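Side-chain contacts in pseudouridylate synthase RPUSD4, mitochondrial (Homo sapiens, PDB 5UBA), which isomerises uridine to pseudouridine in mitochondrial RNAs, including a 16S ribosomal RNA site whose modification is required for assembly into a functional mitochondrial ribosome: residues S186-L191 against H281-L286; I63-L68 against L92-D97; R81-T86 against I197-R202. One frame throughout, in Å; residues are numbered along the deposited sequence.

Contact 1: residues S186-L191 against H281-L286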
ATOM      1  N   SER A 186      -2.733  15.940  11.008  1.00 16.89           N
ATOM      2  CA  SER A 186      -2.264  14.645  10.494  1.00 17.33           C
ATOM      3  C   SER A 186      -3.199  13.565  10.969  1.00 16.16           C
ATOM      4  O   SER A 186      -3.844  13.721  12.018  1.00 16.22           O
ATOM      5  CB  SER A 186      -0.869  14.306  11.054  1.00 19.27           C
ATOM      6  OG  SER A 186       0.079  15.302  10.753  1.00 23.92           O
ATOM      7  N   ALA A 187      -3.245  12.438  10.248  1.00 15.12           N
ATOM      8  CA  ALA A 187      -3.936  11.270  10.736  1.00 14.91           C
ATOM      9  C   ALA A 187      -3.235   9.953  10.420  1.00 14.15           C
ATOM     10  O   ALA A 187      -2.524   9.862   9.426  1.00 14.71           O
ATOM     11  CB  ALA A 187      -5.342  11.233  10.203  1.00 15.26           C
ATOM     12  N   LEU A 188      -3.405   8.972  11.298  1.00 14.57           N
ATOM     13  CA  LEU A 188      -3.118   7.567  10.999  1.00 14.84           C
ATOM     14  C   LEU A 188      -4.451   6.968  10.583  1.00 14.58           C
ATOM     15  O   LEU A 188      -5.419   7.033  11.375  1.00 14.39           O
ATOM     16  CB  LEU A 188      -2.561   6.849  12.218  1.00 15.46           C
ATOM     17  CG  LEU A 188      -2.351   5.338  12.071  1.00 16.13           C
ATOM     18  CD1 LEU A 188      -1.376   5.006  10.946  1.00 16.52           C
ATOM     19  CD2 LEU A 188      -1.905   4.724  13.401  1.00 17.17           C
ATOM     20  N   VAL A 189      -4.508   6.390   9.387  1.00 13.99           N
ATOM     21  CA  VAL A 189      -5.763   5.948   8.797  1.00 13.98           C
ATOM     22  C   VAL A 189      -5.649   4.481   8.391  1.00 14.01           C
ATOM     23  O   VAL A 189      -4.685   4.102   7.721  1.00 14.04           O
ATOM     24  CB  VAL A 189      -6.151   6.783   7.557  1.00 13.43           C
ATOM     25  CG1 VAL A 189      -7.534   6.408   7.027  1.00 14.34           C
ATOM     26  CG2 VAL A 189      -6.069   8.286   7.846  1.00 14.54           C
ATOM     27  N   GLU A 190      -6.637   3.680   8.800  1.00 14.45           N
ATOM     28  CA  GLU A 190      -6.766   2.298   8.343  1.00 15.31           C
ATOM     29  C   GLU A 190      -7.621   2.280   7.088  1.00 16.09           C
ATOM     30  O   GLU A 190      -8.698   2.887   7.039  1.00 16.71           O
ATOM     31  CB  GLU A 190      -7.386   1.419   9.434  1.00 17.70           C
ATOM     32  CG  GLU A 190      -7.343  -0.081   9.129  1.00 20.61           C
ATOM     33  CD  GLU A 190      -7.532  -0.974  10.383  1.00 24.16           C
ATOM     34  OE1 GLU A 190      -8.733  -1.154  10.738  1.00 23.44           O
ATOM     35  OE2 GLU A 190      -6.543  -1.514  11.027  1.00 24.62           O
ATOM     36  N   LEU A 191      -7.130   1.604   6.058  1.00 15.23           N
ATOM     37  CA  LEU A 191      -7.778   1.549   4.756  1.00 15.72           C
ATOM     38  C   LEU A 191      -8.038   0.112   4.384  1.00 16.15           C
ATOM     39  O   LEU A 191      -7.170  -0.749   4.586  1.00 15.87           O
ATOM     40  CB  LEU A 191      -6.835   2.141   3.727  1.00 16.61           C
ATOM     41  CG  LEU A 191      -6.348   3.567   4.029  1.00 18.22           C
ATOM     42  CD1 LEU A 191      -5.103   3.905   3.260  1.00 20.83           C
ATOM     43  CD2 LEU A 191      -7.480   4.519   3.726  1.00 18.69           C
ATOM     44  N   HIS A 281       8.732   6.281  13.252  0.50 16.40           N
ATOM     45  CA  HIS A 281       9.377   7.566  13.557  0.50 17.23           C
ATOM     46  C   HIS A 281       8.468   8.726  13.190  0.50 16.93           C
ATOM     47  O   HIS A 281       8.233   9.614  14.014  0.50 17.18           O
ATOM     48  CB  HIS A 281      10.710   7.686  12.825  0.50 18.08           C
ATOM     49  CG  HIS A 281      11.462   8.942  13.143  0.50 18.36           C
ATOM     50  ND1 HIS A 281      12.097   9.142  14.348  0.50 20.97           N
ATOM     51  CD2 HIS A 281      11.686  10.051  12.405  0.50 19.76           C
ATOM     52  CE1 HIS A 281      12.673  10.332  14.341  0.50 19.47           C
ATOM     53  NE2 HIS A 281      12.446  10.901  13.173  0.50 18.65           N
ATOM     54  N   SER A 282       7.932   8.712  11.973  1.00 16.37           N
ATOM     55  CA  SER A 282       7.003   9.768  11.524  1.00 16.97           C
ATOM     56  C   SER A 282       5.757   9.854  12.439  1.00 16.37           C
ATOM     57  O   SER A 282       5.310  10.943  12.783  1.00 17.05           O
ATOM     58  CB  SER A 282       6.569   9.530  10.089  1.00 17.17           C
ATOM     59  OG  SER A 282       7.659   9.672   9.199  1.00 16.95           O
ATOM     60  N   LEU A 283       5.209   8.710  12.842  1.00 16.02           N
ATOM     61  CA  LEU A 283       4.058   8.698  13.761  1.00 17.09           C
ATOM     62  C   LEU A 283       4.379   9.447  15.048  1.00 17.39           C
ATOM     63  O   LEU A 283       3.594  10.290  15.508  1.00 18.16           O
ATOM     64  CB  LEU A 283       3.610   7.289  14.129  1.00 19.48           C
ATOM     65  CG  LEU A 283       2.759   6.536  13.128  1.00 21.45           C
ATOM     66  CD1 LEU A 283       2.499   5.119  13.635  1.00 22.60           C
ATOM     67  CD2 LEU A 283       1.447   7.231  12.826  1.00 21.26           C
ATOM     68  N   HIS A 284       5.533   9.123  15.625  1.00 18.49           N
ATOM     69  CA  HIS A 284       5.954   9.746  16.867  1.00 19.95           C
ATOM     70  C   HIS A 284       6.164  11.239  16.672  1.00 19.09           C
ATOM     71  O   HIS A 284       5.713  12.056  17.510  1.00 20.08           O
ATOM     72  CB  HIS A 284       7.267   9.142  17.351  1.00 23.07           C
ATOM     73  CG  HIS A 284       7.761   9.763  18.617  1.00 28.44           C
ATOM     74  ND1 HIS A 284       8.812  10.656  18.646  1.00 32.82           N
ATOM     75  CD2 HIS A 284       7.309   9.666  19.888  1.00 31.32           C
ATOM     76  CE1 HIS A 284       9.008  11.053  19.891  1.00 32.96           C
ATOM     77  NE2 HIS A 284       8.106  10.473  20.663  1.00 32.83           N
ATOM     78  N   ARG A 285       6.838  11.619  15.594  1.00 17.90           N
ATOM     79  CA  ARG A 285       7.127  13.037  15.339  1.00 18.86           C
ATOM     80  C   ARG A 285       5.861  13.846  15.132  1.00 18.23           C
ATOM     81  O   ARG A 285       5.780  15.016  15.537  1.00 19.51           O
ATOM     82  CB  ARG A 285       8.051  13.221  14.128  1.00 21.39           C
ATOM     83  CG  ARG A 285       9.460  12.661  14.272  1.00 24.21           C
ATOM     84  CD  ARG A 285      10.142  13.089  15.534  1.00 26.55           C
ATOM     85  NE  ARG A 285      10.091  14.536  15.720  1.00 28.91           N
ATOM     86  CZ  ARG A 285      10.499  15.146  16.835  1.00 31.51           C
ATOM     87  NH1 ARG A 285      10.410  16.469  16.933  1.00 32.35           N
ATOM     88  NH2 ARG A 285      10.984  14.437  17.851  1.00 31.49           N
ATOM     89  N   LEU A 286       4.868  13.239  14.483  1.00 17.17           N
ATOM     90  CA  LEU A 286       3.623  13.908  14.173  1.00 17.43           C
ATOM     91  C   LEU A 286       2.616  13.858  15.330  1.00 17.24           C
ATOM     92  O   LEU A 286       1.535  14.414  15.203  1.00 18.33           O
ATOM     93  CB  LEU A 286       2.997  13.302  12.908  1.00 17.20           C
ATOM     94  CG  LEU A 286       3.781  13.610  11.644  1.00 17.51           C
ATOM     95  CD1 LEU A 286       3.272  12.743  10.504  1.00 16.79           C
ATOM     96  CD2 LEU A 286       3.721  15.070  11.261  1.00 17.85           C
TER
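Leu188 and Ser186 meet Leu283 and Leu286 where a helix packs on the face of a β-sheet. The strand, 186-193, belongs to the mixed sheet of this RluA-family synthase chain, and the helix, 277-285, lies close to the C-terminal end of the model. The contact is buried but modest, with 156 Å² hidden in all, and two side chains on each segment do the touching.

The purely apolar part is the leucine pair. Leu188 and Leu283 cross obliquely, and the CD2 methyl of Leu283 is the probe: it lies 4.1 Å from Leu188 CD1 and equally far from Leu188 CB, so it rests against both the base and one branch of the strand leucine. With CG anti to the backbone N (chi1 174°), the Leu188 branch lies beside its own carbonyl carbon and presents CD1 to that methyl. Leu283 does not leave its helix pointing at the strand, yet its CD2 end approaches it. Around this pair, Leu180 of strand 175-182 flanks Leu188, and Ile118 of strand 112-120 touches both Leu283 and Leu286, so the helix lies against more than one strand.

A hydroxyl set against hydrocarbon makes the second part. Ser186 OG faces the branched end of Leu286, and this is van der Waals contact. Ser186 N is hydrogen-bonded to the side-chain oxygen Thr183 OG1, in the connection between strands 175-182 and 186-193.

Backbone bonds continue through the end of segment 281-286. Arg285 N reaches His281 O at 2.9 Å, and Leu286 N reaches Ser282 O. Across the interface the shortest approach is that of Ser186 OG to Leu286 CD2, 3.7 Å, with the other methyl, CD1 of Leu286, slightly farther from the same oxygen at 4.1 Å.

Contact 2: residues I63-L68 against L92-D97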
ATOM      1  N   ILE A  63      15.957 -17.946  -5.553  1.00 24.65           N
ATOM      2  CA  ILE A  63      17.008 -17.864  -4.536  0.50 25.26           C
ATOM      3  C   ILE A  63      16.415 -18.126  -3.149  1.00 24.08           C
ATOM      4  O   ILE A  63      16.906 -18.932  -2.382  1.00 21.99           O
ATOM      5  CB  ILE A  63      17.706 -16.467  -4.541  0.50 27.18           C
ATOM      6  CG1 ILE A  63      18.255 -16.114  -5.935  0.50 28.17           C
ATOM      7  CG2 ILE A  63      18.826 -16.421  -3.504  0.50 28.46           C
ATOM      8  CD1 ILE A  63      18.925 -14.760  -6.025  0.50 27.88           C
ATOM      9  N   LEU A  64      15.334 -17.421  -2.820  1.00 23.07           N
ATOM     10  CA  LEU A  64      14.685 -17.584  -1.531  1.00 21.12           C
ATOM     11  C   LEU A  64      14.185 -19.031  -1.339  1.00 21.08           C
ATOM     12  O   LEU A  64      14.275 -19.596  -0.252  1.00 20.38           O
ATOM     13  CB  LEU A  64      13.519 -16.572  -1.402  1.00 21.91           C
ATOM     14  CG  LEU A  64      12.720 -16.525  -0.108  1.00 22.15           C
ATOM     15  CD1 LEU A  64      13.604 -16.227   1.082  1.00 23.56           C
ATOM     16  CD2 LEU A  64      11.628 -15.462  -0.206  1.00 22.54           C
ATOM     17  N   ALA A  65      13.677 -19.614  -2.424  1.00 20.45           N
ATOM     18  CA  ALA A  65      13.192 -20.989  -2.388  1.00 21.14           C
ATOM     19  C   ALA A  65      14.301 -21.950  -1.965  1.00 21.18           C
ATOM     20  O   ALA A  65      14.109 -22.745  -1.055  1.00 20.73           O
ATOM     21  CB  ALA A  65      12.614 -21.386  -3.725  1.00 22.26           C
ATOM     22  N   LYS A  66      15.462 -21.820  -2.613  1.00 22.71           N
ATOM     23  CA  LYS A  66      16.608 -22.676  -2.321  1.00 23.87           C
ATOM     24  C   LYS A  66      17.179 -22.373  -0.939  1.00 23.39           C
ATOM     25  O   LYS A  66      17.630 -23.267  -0.227  1.00 23.84           O
ATOM     26  CB  LYS A  66      17.667 -22.572  -3.426  1.00 24.04           C
ATOM     27  CG  LYS A  66      17.185 -23.149  -4.753  1.00 25.95           C
ATOM     28  CD  LYS A  66      18.319 -23.343  -5.744  1.00 26.48           C
ATOM     29  CE  LYS A  66      17.811 -23.707  -7.131  1.00 28.39           C
ATOM     30  NZ  LYS A  66      17.189 -25.056  -7.175  1.00 28.79           N
ATOM     31  N   MET A  67      17.128 -21.110  -0.534  1.00 23.00           N
ATOM     32  CA  MET A  67      17.573 -20.722   0.795  1.00 24.58           C
ATOM     33  C   MET A  67      16.739 -21.363   1.892  1.00 24.20           C
ATOM     34  O   MET A  67      17.252 -21.694   2.949  1.00 26.48           O
ATOM     35  CB  MET A  67      17.530 -19.195   0.911  1.00 26.12           C
ATOM     36  CG  MET A  67      18.380 -18.604   1.993  1.00 29.45           C
ATOM     37  SD  MET A  67      18.427 -16.832   1.675  1.00 32.10           S
ATOM     38  CE  MET A  67      19.648 -16.713   0.380  1.00 30.12           C
ATOM     39  N   LEU A  68      15.437 -21.523   1.658  1.00 24.23           N
ATOM     40  CA  LEU A  68      14.543 -22.090   2.655  1.00 24.27           C
ATOM     41  C   LEU A  68      14.405 -23.616   2.576  1.00 25.73           C
ATOM     42  O   LEU A  68      14.238 -24.261   3.604  1.00 27.75           O
ATOM     43  CB  LEU A  68      13.148 -21.449   2.515  1.00 24.49           C
ATOM     44  CG  LEU A  68      13.049 -19.954   2.805  1.00 23.70           C
ATOM     45  CD1 LEU A  68      11.670 -19.471   2.395  1.00 23.67           C
ATOM     46  CD2 LEU A  68      13.304 -19.633   4.261  1.00 23.61           C
ATOM     47  N   LEU A  92       3.644 -15.566  -0.548  1.00 15.39           N
ATOM     48  CA  LEU A  92       4.231 -16.387  -1.599  1.00 15.56           C
ATOM     49  C   LEU A  92       3.813 -17.829  -1.352  1.00 16.09           C
ATOM     50  O   LEU A  92       3.535 -18.215  -0.230  1.00 16.60           O
ATOM     51  CB  LEU A  92       5.762 -16.310  -1.526  1.00 16.87           C
ATOM     52  CG  LEU A  92       6.378 -14.920  -1.541  1.00 17.39           C
ATOM     53  CD1 LEU A  92       7.899 -14.975  -1.347  1.00 17.48           C
ATOM     54  CD2 LEU A  92       6.050 -14.214  -2.823  1.00 17.29           C
ATOM     55  N   ALA A  93       3.766 -18.632  -2.424  1.00 17.07           N
ATOM     56  CA  ALA A  93       3.411 -20.044  -2.317  1.00 17.84           C
ATOM     57  C   ALA A  93       4.456 -20.958  -2.939  1.00 17.80           C
ATOM     58  O   ALA A  93       4.997 -20.643  -3.995  1.00 18.97           O
ATOM     59  CB  ALA A  93       2.091 -20.309  -2.999  1.00 18.46           C
ATOM     60  N   TRP A  94       4.643 -22.097  -2.316  1.00 19.83           N
ATOM     61  CA  TRP A  94       5.552 -23.126  -2.843  1.00 20.38           C
ATOM     62  C   TRP A  94       5.063 -23.766  -4.151  1.00 22.57           C
ATOM     63  O   TRP A  94       5.855 -23.991  -5.067  1.00 23.95           O
ATOM     64  CB  TRP A  94       5.716 -24.217  -1.785  1.00 21.63           C
ATOM     65  CG  TRP A  94       6.527 -23.790  -0.636  1.00 21.26           C
ATOM     66  CD1 TRP A  94       6.127 -23.616   0.652  1.00 21.58           C
ATOM     67  CD2 TRP A  94       7.926 -23.491  -0.671  1.00 21.82           C
ATOM     68  NE1 TRP A  94       7.196 -23.205   1.426  1.00 22.31           N
ATOM     69  CE2 TRP A  94       8.305 -23.113   0.634  1.00 21.69           C
ATOM     70  CE3 TRP A  94       8.886 -23.483  -1.688  1.00 22.44           C
ATOM     71  CZ2 TRP A  94       9.632 -22.749   0.959  1.00 22.41           C
ATOM     72  CZ3 TRP A  94      10.202 -23.133  -1.362  1.00 22.39           C
ATOM     73  CH2 TRP A  94      10.546 -22.765  -0.057  1.00 22.55           C
ATOM     74  N   ASP A  95       3.746 -24.015  -4.227  1.00 22.50           N
ATOM     75  CA  ASP A  95       3.110 -24.782  -5.308  0.50 23.94           C
ATOM     76  C   ASP A  95       2.370 -23.825  -6.257  1.00 24.07           C
ATOM     77  O   ASP A  95       1.670 -22.929  -5.802  1.00 21.83           O
ATOM     78  CB  ASP A  95       2.140 -25.789  -4.664  0.50 25.37           C
ATOM     79  CG  ASP A  95       1.471 -26.711  -5.667  0.50 25.98           C
ATOM     80  OD1 ASP A  95       2.086 -27.712  -6.075  0.50 27.97           O
ATOM     81  OD2 ASP A  95       0.310 -26.441  -6.017  0.50 26.78           O
ATOM     82  N   LYS A  96       2.512 -24.007  -7.567  1.00 24.12           N
ATOM     83  CA  LYS A  96       1.848 -23.144  -8.549  1.00 25.88           C
ATOM     84  C   LYS A  96       0.323 -23.175  -8.430  1.00 24.71           C
ATOM     85  O   LYS A  96      -0.331 -22.144  -8.631  1.00 24.84           O
ATOM     86  CB  LYS A  96       2.229 -23.568  -9.974  1.00 28.55           C
ATOM     87  CG  LYS A  96       1.840 -22.568 -11.045  1.00 31.73           C
ATOM     88  CD  LYS A  96       2.648 -22.751 -12.333  1.00 34.23           C
ATOM     89  CE  LYS A  96       2.887 -21.417 -13.022  1.00 38.41           C
ATOM     90  NZ  LYS A  96       1.608 -20.705 -13.300  1.00 41.80           N
ATOM     91  N   ASP A  97      -0.230 -24.347  -8.151  1.00 25.75           N
ATOM     92  CA  ASP A  97      -1.679 -24.468  -8.030  1.00 26.46           C
ATOM     93  C   ASP A  97      -2.182 -23.759  -6.790  1.00 25.26           C
ATOM     94  O   ASP A  97      -3.250 -23.140  -6.831  1.00 23.78           O
ATOM     95  CB  ASP A  97      -2.133 -25.930  -8.050  1.00 29.70           C
ATOM     96  CG  ASP A  97      -1.923 -26.582  -9.396  1.00 31.05           C
ATOM     97  OD1 ASP A  97      -2.021 -25.909 -10.446  1.00 33.73           O
ATOM     98  OD2 ASP A  97      -1.654 -27.789  -9.403  1.00 38.91           O
TER
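This is an apolar contact of helix 57-69 with the end of strand 89-93 and the loop residue that follows it: Leu64, Ala65 and Leu68 meet Leu92 and Trp94. The strand belongs to the four-stranded antiparallel sheet, and the centre of the contact is about 23 Å from the centre of the chain. The two segments bury 177 Å² between them.

Trp94 has the largest share of any residue. Its six-membered ring enters edge-on, with CZ3, CH2 and CZ2 as the leading atoms. Trp94 CZ3 lies 3.8 Å from the methyl carbon Ala65 CB, and Trp94 CH2 sits 3.9 Å from Leu68 CB. The Leu68 side chain continues along the same rim, its CD1 being 4.1 Å from Trp94 CZ2. The carbonyl oxygen of Ala65 also lies in the ring plane, 3.7 Å from Trp94 CH2. With CG anti to its carbonyl carbon (chi1 -72°), the indole is carried from the chain toward the helix. Rings stack between Trp94 and His69, the next residue after the helical segment, while Leu76 and Val37 also touch the tryptophan.

A second meeting joins Leu64 and Leu92. They approach at about a right angle, Leu64 CD2 touching Leu92 CD1 at 3.9 Å. Leu64 holds CG anti to its backbone N (chi1 -178°), and Leu76 and Thr26 lie against it as well.

Just past Trp94 the chain starts helix 96-107. Asp95 is its N-cap, and Asp95 OD2 accepts a hydrogen bond from Met98 N and a weak one from Asp97 N.

Across the contact itself, aliphatic carbons and an aromatic rim meet without a hydrogen bond or salt bridge, so the attachment rests on dispersion and fit of shape. The in-plane C-H edge facing the Ala65 oxygen could add a little electrostatic attraction.

Contact 3: residues R81-T86 against I197-R202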
ATOM      1  N   ARG A  81       0.139  -8.774  -5.661  1.00 22.94           N
ATOM      2  CA  ARG A  81       1.170  -7.757  -5.867  1.00 24.65           C
ATOM      3  C   ARG A  81       1.001  -6.624  -4.866  1.00 22.82           C
ATOM      4  O   ARG A  81      -0.097  -6.371  -4.371  1.00 22.89           O
ATOM      5  CB  ARG A  81       1.141  -7.256  -7.327  1.00 29.52           C
ATOM      6  CG  ARG A  81       0.120  -6.177  -7.673  1.00 31.63           C
ATOM      7  CD  ARG A  81      -1.315  -6.580  -7.408  1.00 34.10           C
ATOM      8  N   LEU A  82       2.122  -6.001  -4.536  1.00 20.76           N
ATOM      9  CA  LEU A  82       2.189  -4.742  -3.810  1.00 19.44           C
ATOM     10  C   LEU A  82       2.997  -3.793  -4.652  1.00 19.61           C
ATOM     11  O   LEU A  82       3.915  -4.216  -5.351  1.00 20.69           O
ATOM     12  CB  LEU A  82       2.919  -4.898  -2.473  1.00 20.21           C
ATOM     13  CG  LEU A  82       2.271  -5.693  -1.352  1.00 20.44           C
ATOM     14  CD1 LEU A  82       3.158  -5.649  -0.118  1.00 20.45           C
ATOM     15  CD2 LEU A  82       0.867  -5.197  -1.053  1.00 21.53           C
ATOM     16  N   ASP A  83       2.676  -2.507  -4.596  1.00 19.59           N
ATOM     17  CA  ASP A  83       3.465  -1.493  -5.280  1.00 19.28           C
ATOM     18  C   ASP A  83       4.827  -1.275  -4.643  1.00 18.65           C
ATOM     19  O   ASP A  83       5.049  -1.604  -3.473  1.00 18.06           O
ATOM     20  CB  ASP A  83       2.675  -0.172  -5.354  1.00 21.66           C
ATOM     21  CG  ASP A  83       1.446  -0.275  -6.234  1.00 25.01           C
ATOM     22  OD1 ASP A  83       1.456  -1.011  -7.256  1.00 28.50           O
ATOM     23  OD2 ASP A  83       0.469   0.430  -5.932  1.00 27.72           O
ATOM     24  N   LYS A  84       5.730  -0.700  -5.416  1.00 19.13           N
ATOM     25  CA  LYS A  84       7.121  -0.496  -5.003  1.00 20.45           C
ATOM     26  C   LYS A  84       7.253   0.247  -3.681  1.00 18.38           C
ATOM     27  O   LYS A  84       8.023  -0.143  -2.840  1.00 17.71           O
ATOM     28  CB  LYS A  84       7.863   0.267  -6.115  1.00 23.99           C
ATOM     29  CG  LYS A  84       9.317   0.591  -5.874  1.00 28.32           C
ATOM     30  CD  LYS A  84       9.836   1.576  -6.916  1.00 32.11           C
ATOM     31  CE  LYS A  84      11.352   1.715  -6.851  1.00 35.53           C
ATOM     32  NZ  LYS A  84      11.846   2.490  -8.015  1.00 39.08           N
ATOM     33  N   GLU A  85       6.493   1.326  -3.513  1.00 18.99           N
ATOM     34  CA  GLU A  85       6.591   2.127  -2.300  1.00 19.56           C
ATOM     35  C   GLU A  85       5.686   1.674  -1.163  1.00 18.98           C
ATOM     36  O   GLU A  85       5.633   2.328  -0.132  1.00 20.77           O
ATOM     37  CB  GLU A  85       6.311   3.604  -2.592  1.00 22.52           C
ATOM     38  CG  GLU A  85       7.459   4.372  -3.229  1.00 24.88           C
ATOM     39  CD  GLU A  85       7.224   5.873  -3.062  1.00 27.81           C
ATOM     40  OE1 GLU A  85       6.364   6.420  -3.753  1.00 32.59           O
ATOM     41  OE2 GLU A  85       7.862   6.489  -2.185  1.00 31.19           O
ATOM     42  N   THR A  86       5.004   0.550  -1.334  1.00 16.37           N
ATOM     43  CA  THR A  86       4.283  -0.087  -0.247  1.00 16.21           C
ATOM     44  C   THR A  86       5.171  -1.064   0.486  1.00 16.51           C
ATOM     45  O   THR A  86       5.980  -1.740  -0.127  1.00 17.75           O
ATOM     46  CB  THR A  86       3.036  -0.776  -0.810  1.00 16.47           C
ATOM     47  OG1 THR A  86       2.252   0.239  -1.470  1.00 17.68           O
ATOM     48  CG2 THR A  86       2.199  -1.497   0.293  1.00 16.50           C
ATOM     49  N   ILE A 197      -7.876  -1.805  -7.574  1.00 21.35           N
ATOM     50  CA  ILE A 197      -7.525  -0.958  -8.722  1.00 21.79           C
ATOM     51  C   ILE A 197      -6.193  -0.279  -8.424  1.00 21.99           C
ATOM     52  O   ILE A 197      -5.924   0.111  -7.287  1.00 21.09           O
ATOM     53  CB  ILE A 197      -8.627   0.092  -8.989  1.00 22.44           C
ATOM     54  CG1 ILE A 197      -9.959  -0.605  -9.368  1.00 23.68           C
ATOM     55  CG2 ILE A 197      -8.223   1.095 -10.056  1.00 23.30           C
ATOM     56  CD1 ILE A 197      -9.855  -1.592 -10.506  1.00 25.62           C
ATOM     57  N   LYS A 198      -5.369  -0.137  -9.463  1.00 22.77           N
ATOM     58  CA  LYS A 198      -4.052   0.490  -9.353  1.00 23.19           C
ATOM     59  C   LYS A 198      -4.116   1.866  -8.684  1.00 20.27           C
ATOM     60  O   LYS A 198      -4.900   2.744  -9.093  1.00 21.49           O
ATOM     61  CB  LYS A 198      -3.470   0.622 -10.765  1.00 25.79           C
ATOM     62  CG  LYS A 198      -2.126   1.335 -10.866  1.00 27.72           C
ATOM     63  CD  LYS A 198      -1.033   0.578 -10.154  1.00 31.18           C
ATOM     64  CE  LYS A 198       0.334   1.015 -10.655  1.00 33.86           C
ATOM     65  NZ  LYS A 198       1.357   0.118 -10.071  1.00 35.68           N
ATOM     66  N   HIS A 199      -3.320   2.031  -7.628  1.00 19.58           N
ATOM     67  CA  HIS A 199      -3.221   3.281  -6.871  1.00 19.20           C
ATOM     68  C   HIS A 199      -4.522   3.747  -6.223  1.00 17.66           C
ATOM     69  O   HIS A 199      -4.639   4.900  -5.841  1.00 16.66           O
ATOM     70  CB  HIS A 199      -2.609   4.406  -7.708  1.00 19.86           C
ATOM     71  CG  HIS A 199      -1.173   4.192  -8.027  1.00 20.43           C
ATOM     72  ND1 HIS A 199      -0.479   5.020  -8.877  1.00 22.47           N
ATOM     73  CD2 HIS A 199      -0.301   3.242  -7.621  1.00 21.88           C
ATOM     74  CE1 HIS A 199       0.769   4.597  -8.963  1.00 22.33           C
ATOM     75  NE2 HIS A 199       0.904   3.519  -8.214  1.00 24.13           N
ATOM     76  N   GLN A 200      -5.482   2.842  -6.027  1.00 17.03           N
ATOM     77  CA  GLN A 200      -6.780   3.300  -5.554  1.00 17.30           C
ATOM     78  C   GLN A 200      -6.719   3.961  -4.189  1.00 15.60           C
ATOM     79  O   GLN A 200      -7.403   4.928  -3.977  1.00 15.54           O
ATOM     80  CB  GLN A 200      -7.856   2.214  -5.608  1.00 18.92           C
ATOM     81  CG  GLN A 200      -7.890   1.166  -4.536  1.00 20.05           C
ATOM     82  CD  GLN A 200      -9.204   0.397  -4.602  1.00 20.84           C
ATOM     83  OE1 GLN A 200      -9.396  -0.364  -5.543  1.00 20.17           O
ATOM     84  NE2 GLN A 200     -10.107   0.595  -3.632  1.00 19.98           N
ATOM     85  N   LEU A 201      -5.921   3.451  -3.262  1.00 14.72           N
ATOM     86  CA  LEU A 201      -5.844   4.076  -1.923  1.00 14.43           C
ATOM     87  C   LEU A 201      -5.307   5.494  -1.990  1.00 14.59           C
ATOM     88  O   LEU A 201      -5.832   6.412  -1.324  1.00 14.50           O
ATOM     89  CB  LEU A 201      -5.003   3.249  -0.937  1.00 15.20           C
ATOM     90  CG  LEU A 201      -5.486   1.818  -0.699  1.00 16.20           C
ATOM     91  CD1 LEU A 201      -4.584   1.123   0.296  1.00 16.79           C
ATOM     92  CD2 LEU A 201      -6.934   1.786  -0.254  1.00 17.29           C
ATOM     93  N   ARG A 202      -4.248   5.664  -2.767  1.00 14.11           N
ATOM     94  CA  ARG A 202      -3.633   6.974  -2.929  1.00 14.71           C
ATOM     95  C   ARG A 202      -4.550   7.964  -3.602  1.00 15.75           C
ATOM     96  O   ARG A 202      -4.641   9.115  -3.172  1.00 15.21           O
ATOM     97  CB  ARG A 202      -2.309   6.838  -3.680  1.00 15.52           C
ATOM     98  CG  ARG A 202      -1.271   6.072  -2.892  1.00 15.74           C
ATOM     99  CD  ARG A 202      -0.142   5.613  -3.779  1.00 16.43           C
ATOM    100  NE  ARG A 202       0.677   6.726  -4.213  1.00 16.27           N
ATOM    101  CZ  ARG A 202       1.730   6.611  -5.017  1.00 17.63           C
ATOM    102  NH1 ARG A 202       2.090   5.415  -5.468  1.00 19.30           N
ATOM    103  NH2 ARG A 202       2.425   7.690  -5.365  1.00 18.68           N
TER
HETATM  104  O   HOH W   1      -1.832  -0.198  -6.483  1.00 27.12           O
HETATM  105  O   HOH W   2       0.570   2.634  -4.408  1.00 28.30           O
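Asp83, the probable active-site residue by similarity, meets Lys198 and His199 in the tight part of this contact. Lys198 NZ gives Asp83 OD1 a hydrogen bond of 3.0 Å within a salt bridge, coming from above the carboxylate plane, some 50° out of it. A bend at chi2 (64°) carries the lysine chain back over the histidine, where Lys198 CE lies 3.5 Å above one face of the His199 ring. Arg202 NH1 lies over the opposite face, both groups being offset toward the rim. Asp83 OD2 meets that ring at its edge, 3.4 Å from His199 CD2, with carboxylate and ring planes 85° apart. His199 ND1 is hydrogen-bonded to Tyr219 OH, which helps fix the ring's rotation.

The lysine is the solvent side of this cluster. Arg202 is buried but held more loosely, meeting Asp83 only through water: one molecule donates to Asp83 OD2 at 2.7 Å and takes a weak bond from Arg202 NH1, 3.3 Å long. Glu85 OE1 stands 4.4 Å from Arg202 NH2, a proximity of opposite charges with no N-H directed at the oxygen. The arginine's firmer partner is Asp216, by a salt bridge, and Glu85 OE2 accepts from Leu250 N.

Asp83 opens a type I turn leading to strand 86-87, and Ile197 to Gln200 make a type II turn in which His199 is the third residue and the N-cap of helix 200-209. On the sheet side, Leu82 and Leu201 both pack on Tyr115 of strand 112-120, and Leu201 also reaches Leu252 and Leu191, setting the helix start against the mixed sheet.

Along the chain the segments run 63-68, 81-86, 92-97, 186-191, 197-202 and 281-286, so contact 3 interleaves with both others, whereas contact 2 is complete before contact 1 begins. Contacts 1 and 3 have centres 19 Å apart and touch directly: strand 186-193 is followed by helix 200-209, and Leu191 CB packs 4.0 Å from Leu201 CD2. Contact 2 joins helix 57-69 to the separate antiparallel sheet, its centre 24 Å from contact 3 and 34 Å from contact 1, on the opposite side of the chain's centre from contact 1. In this pseudouridine synthase portion of the protein, the probable active-site Asp83 therefore lies near the middle, between two plain packing contacts.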